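Local coordinates for putative cytoplasmic protein (Salmonella enterica subsp. enterica serovar Typhimurium, PDB 4J32) that is a type VI secretion amidase effector, Tae4, that probably hydrolyses peptidoglycan as a papain-like NlpC/P60 cysteine peptidase and is bound by the immunity protein Tai4, at residues L100-P114 against P162-P174. Sequence-based numbering, arbitrary orientation.
Sequences LTHTMGKPDLIVNNP and PFVPEVGTLWILP
The indole of Trp171 fills the hollow left as the chain turns from the end of helix 93-103 into strand 109-112. Met104 CB sits over the five-membered ring, 3.5 Å from its centroid, while Leu100 CB lies above the six-membered ring on that same face. Bent at chi2 and chi3 (both -70°), the methionine curls CE back to 3.4 Å from Trp171 CB. Pro107 CB comes over the opposite face and also meets Thr169 CG2 at 3.5 Å. Trp171 NE1 donates to Gly105 O (2.9 Å), close to the indole plane; this edge bond, with side chains over both faces, would restrict the ring's rotation. Strand 109-112 is entered through a classic beta bulge, Asp108 N and Leu109 N sharing the acceptor Leu170 O. Asp108 OD1 accepts from Ile172 N (2.8 Å) on its anti side and also takes a salt bridge from Arg16. Val111 and Gly168 exchange both backbone bonds, pairing the strands antiparallel. At the far end the Pro114 ring drops over Gly168, Pro114 CG 3.5 Å from Gly168 N, in room left by the missing side chain. Within this chain 109-112 is an outer strand of the four-stranded sheet, with 164-172 between it and 124-131, and Trp171 wedged against helix 93-103.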
# COMPACT_ATOMS: atom_id res chain seq x y z
N LEU A 100 -15.35 -30.86 -7.46
CA LEU A 100 -15.43 -31.76 -8.62
C LEU A 100 -14.84 -33.15 -8.32
O LEU A 100 -15.43 -34.15 -8.70
CB LEU A 100 -14.79 -31.12 -9.85
CG LEU A 100 -15.50 -29.84 -10.32
CD1 LEU A 100 -14.54 -29.03 -11.16
CD2 LEU A 100 -16.78 -30.12 -11.06
N THR A 101 -13.72 -33.19 -7.60
CA THR A 101 -13.07 -34.45 -7.21
C THR A 101 -14.06 -35.32 -6.43
O THR A 101 -14.09 -36.54 -6.60
CB THR A 101 -11.80 -34.19 -6.36
OG1 THR A 101 -10.88 -33.39 -7.13
CG2 THR A 101 -11.13 -35.48 -5.96
N HIS A 102 -14.91 -34.68 -5.63
CA HIS A 102 -15.80 -35.42 -4.74
C HIS A 102 -17.19 -35.69 -5.31
O HIS A 102 -17.95 -36.45 -4.72
CB HIS A 102 -15.87 -34.76 -3.36
CG HIS A 102 -14.64 -34.97 -2.55
ND1 HIS A 102 -13.57 -34.09 -2.58
CD2 HIS A 102 -14.27 -35.98 -1.73
CE1 HIS A 102 -12.61 -34.54 -1.79
NE2 HIS A 102 -13.01 -35.69 -1.27
N THR A 103 -17.52 -35.08 -6.45
CA THR A 103 -18.84 -35.23 -7.04
C THR A 103 -18.84 -35.84 -8.44
O THR A 103 -19.86 -36.41 -8.87
CB THR A 103 -19.61 -33.86 -7.11
OG1 THR A 103 -18.92 -32.97 -7.99
CG2 THR A 103 -19.70 -33.21 -5.72
N MET A 104 -17.72 -35.73 -9.17
CA MET A 104 -17.69 -36.11 -10.60
C MET A 104 -17.34 -37.57 -10.90
O MET A 104 -17.40 -38.00 -12.06
CB MET A 104 -16.72 -35.21 -11.37
CG MET A 104 -17.22 -33.79 -11.60
SD MET A 104 -18.56 -33.73 -12.76
CE MET A 104 -17.73 -34.14 -14.29
N GLY A 105 -16.94 -38.32 -9.88
CA GLY A 105 -16.56 -39.70 -10.10
C GLY A 105 -15.12 -39.76 -10.56
O GLY A 105 -14.36 -38.77 -10.42
N LYS A 106 -14.73 -40.91 -11.10
CA LYS A 106 -13.35 -41.13 -11.52
C LYS A 106 -13.04 -40.23 -12.71
O LYS A 106 -13.83 -40.20 -13.67
CB LYS A 106 -13.12 -42.59 -11.93
CG LYS A 106 -13.52 -43.61 -10.88
CD LYS A 106 -12.51 -43.67 -9.73
CE LYS A 106 -13.18 -44.11 -8.42
NZ LYS A 106 -14.17 -43.06 -7.95
N PRO A 107 -11.89 -39.53 -12.67
CA PRO A 107 -11.48 -38.77 -13.86
C PRO A 107 -11.21 -39.71 -15.02
O PRO A 107 -10.87 -40.89 -14.82
CB PRO A 107 -10.16 -38.11 -13.44
CG PRO A 107 -10.10 -38.21 -11.95
CD PRO A 107 -10.91 -39.41 -11.57
N ASP A 108 -11.38 -39.20 -16.22
CA ASP A 108 -11.17 -40.01 -17.41
C ASP A 108 -9.76 -39.96 -17.95
O ASP A 108 -9.32 -40.91 -18.59
CB ASP A 108 -12.18 -39.60 -18.47
CG ASP A 108 -13.59 -39.90 -18.03
OD1 ASP A 108 -14.33 -38.94 -17.74
OD2 ASP A 108 -13.92 -41.10 -17.89
N LEU A 109 -9.08 -38.85 -17.70
CA LEU A 109 -7.66 -38.66 -18.07
C LEU A 109 -6.98 -37.89 -16.95
O LEU A 109 -7.51 -36.88 -16.46
CB LEU A 109 -7.54 -37.79 -19.33
CG LEU A 109 -7.11 -38.22 -20.72
CD1 LEU A 109 -7.01 -37.00 -21.62
CD2 LEU A 109 -5.78 -39.01 -20.67
N ILE A 110 -5.82 -38.39 -16.54
CA ILE A 110 -4.91 -37.66 -15.65
C ILE A 110 -3.55 -37.63 -16.33
O ILE A 110 -3.01 -38.69 -16.68
CB ILE A 110 -4.79 -38.29 -14.25
CG1 ILE A 110 -6.18 -38.47 -13.59
CG2 ILE A 110 -3.86 -37.45 -13.35
CD1 ILE A 110 -6.14 -39.30 -12.28
N VAL A 111 -2.99 -36.43 -16.52
CA VAL A 111 -1.74 -36.28 -17.29
C VAL A 111 -0.72 -35.46 -16.49
O VAL A 111 -0.97 -34.32 -16.14
CB VAL A 111 -2.00 -35.57 -18.69
CG1 VAL A 111 -0.73 -35.57 -19.55
CG2 VAL A 111 -3.17 -36.20 -19.43
N ASN A 112 0.43 -36.07 -16.19
CA ASN A 112 1.55 -35.37 -15.55
C ASN A 112 2.20 -34.46 -16.57
O ASN A 112 2.37 -34.85 -17.75
CB ASN A 112 2.59 -36.41 -15.05
CG ASN A 112 3.54 -35.83 -14.03
OD1 ASN A 112 3.20 -34.89 -13.31
ND2 ASN A 112 4.73 -36.39 -13.96
N ASN A 113 2.61 -33.26 -16.14
CA ASN A 113 3.28 -32.31 -17.04
C ASN A 113 2.53 -32.15 -18.36
O ASN A 113 3.11 -32.37 -19.43
CB ASN A 113 4.73 -32.73 -17.30
CG ASN A 113 5.49 -32.97 -16.02
OD1 ASN A 113 5.49 -32.14 -15.12
ND2 ASN A 113 6.12 -34.14 -15.92
N PRO A 114 1.24 -31.77 -18.27
CA PRO A 114 0.34 -31.79 -19.43
C PRO A 114 0.60 -30.68 -20.44
O PRO A 114 1.11 -29.59 -20.07
CB PRO A 114 -1.03 -31.63 -18.78
CG PRO A 114 -0.77 -30.77 -17.59
CD PRO A 114 0.54 -31.28 -17.06
N PRO A 162 3.72 -17.94 -18.17
CA PRO A 162 4.39 -17.98 -16.87
C PRO A 162 3.85 -19.12 -16.00
O PRO A 162 4.53 -19.57 -15.08
CB PRO A 162 4.10 -16.60 -16.26
CG PRO A 162 2.82 -16.17 -16.90
CD PRO A 162 2.74 -16.84 -18.25
N PHE A 163 2.65 -19.60 -16.30
CA PHE A 163 2.09 -20.77 -15.63
C PHE A 163 2.73 -22.05 -16.18
O PHE A 163 2.77 -22.25 -17.39
CB PHE A 163 0.59 -20.81 -15.86
CG PHE A 163 -0.11 -21.89 -15.11
CD1 PHE A 163 -0.16 -21.88 -13.72
CD2 PHE A 163 -0.72 -22.94 -15.81
CE1 PHE A 163 -0.83 -22.88 -13.03
CE2 PHE A 163 -1.39 -23.95 -15.12
CZ PHE A 163 -1.44 -23.92 -13.73
N VAL A 164 3.27 -22.89 -15.28
CA VAL A 164 3.83 -24.20 -15.66
C VAL A 164 2.92 -25.31 -15.14
O VAL A 164 2.90 -25.60 -13.95
CB VAL A 164 5.25 -24.40 -15.11
CG1 VAL A 164 5.80 -25.80 -15.49
CG2 VAL A 164 6.20 -23.29 -15.62
N PRO A 165 2.13 -25.93 -16.04
CA PRO A 165 1.21 -27.00 -15.64
C PRO A 165 1.98 -28.22 -15.09
O PRO A 165 2.97 -28.66 -15.70
CB PRO A 165 0.49 -27.37 -16.96
CG PRO A 165 0.84 -26.29 -17.94
CD PRO A 165 2.10 -25.65 -17.49
N GLU A 166 1.55 -28.72 -13.94
CA GLU A 166 2.13 -29.92 -13.31
C GLU A 166 1.24 -31.15 -13.57
O GLU A 166 1.73 -32.23 -13.91
CB GLU A 166 2.26 -29.71 -11.80
CG GLU A 166 3.30 -28.69 -11.36
CD GLU A 166 2.88 -27.98 -10.07
OE1 GLU A 166 1.66 -27.99 -9.72
OE2 GLU A 166 3.77 -27.37 -9.45
N VAL A 167 -0.07 -30.97 -13.36
CA VAL A 167 -1.04 -32.06 -13.56
C VAL A 167 -2.32 -31.54 -14.23
O VAL A 167 -2.85 -30.49 -13.85
CB VAL A 167 -1.46 -32.76 -12.22
CG1 VAL A 167 -2.19 -34.10 -12.51
CG2 VAL A 167 -0.28 -32.98 -11.29
N GLY A 168 -2.80 -32.27 -15.23
CA GLY A 168 -4.07 -31.94 -15.89
C GLY A 168 -5.02 -33.12 -15.79
O GLY A 168 -4.61 -34.26 -15.99
N THR A 169 -6.28 -32.83 -15.48
CA THR A 169 -7.29 -33.85 -15.22
C THR A 169 -8.54 -33.49 -16.02
O THR A 169 -8.99 -32.34 -16.00
CB THR A 169 -7.64 -33.86 -13.70
OG1 THR A 169 -6.46 -34.12 -12.95
CG2 THR A 169 -8.72 -34.92 -13.35
N LEU A 170 -9.08 -34.48 -16.73
CA LEU A 170 -10.30 -34.28 -17.50
C LEU A 170 -11.40 -35.24 -17.04
O LEU A 170 -11.18 -36.45 -16.89
CB LEU A 170 -10.01 -34.46 -19.00
CG LEU A 170 -11.19 -34.21 -19.97
CD1 LEU A 170 -11.47 -32.72 -20.18
CD2 LEU A 170 -10.94 -34.90 -21.31
N TRP A 171 -12.59 -34.67 -16.78
CA TRP A 171 -13.81 -35.48 -16.65
C TRP A 171 -14.61 -35.28 -17.93
O TRP A 171 -15.03 -34.17 -18.22
CB TRP A 171 -14.67 -34.99 -15.47
CG TRP A 171 -14.14 -35.40 -14.11
CD1 TRP A 171 -14.35 -36.58 -13.48
CD2 TRP A 171 -13.34 -34.60 -13.23
NE1 TRP A 171 -13.70 -36.59 -12.26
CE2 TRP A 171 -13.10 -35.38 -12.07
CE3 TRP A 171 -12.82 -33.32 -13.30
CZ2 TRP A 171 -12.34 -34.91 -10.99
CZ3 TRP A 171 -12.05 -32.84 -12.22
CH2 TRP A 171 -11.83 -33.64 -11.08
N ILE A 172 -14.80 -36.36 -18.68
CA ILE A 172 -15.54 -36.27 -19.95
C ILE A 172 -17.01 -35.94 -19.69
O ILE A 172 -17.65 -36.53 -18.79
CB ILE A 172 -15.39 -37.60 -20.76
CG1 ILE A 172 -13.94 -37.75 -21.25
CG2 ILE A 172 -16.40 -37.67 -21.90
CD1 ILE A 172 -13.66 -39.09 -21.95
N LEU A 173 -17.54 -35.00 -20.47
CA LEU A 173 -18.97 -34.72 -20.47
C LEU A 173 -19.61 -35.30 -21.73
O LEU A 173 -19.07 -35.12 -22.82
CB LEU A 173 -19.25 -33.20 -20.34
CG LEU A 173 -18.77 -32.48 -19.06
CD1 LEU A 173 -19.21 -31.00 -19.11
CD2 LEU A 173 -19.33 -33.14 -17.80
N PRO A 174 -20.76 -36.00 -21.58
CA PRO A 174 -21.31 -36.80 -22.67
C PRO A 174 -22.01 -35.98 -23.76
O PRO A 174 -22.45 -34.84 -23.54
CB PRO A 174 -22.33 -37.69 -21.96
CG PRO A 174 -22.82 -36.84 -20.83
CD PRO A 174 -21.57 -36.13 -20.35
OXT PRO A 174 -22.17 -36.49 -24.88
O HOH W 1 5.57 -29.44 -15.36
O HOH W 2 3.61 -29.13 -18.35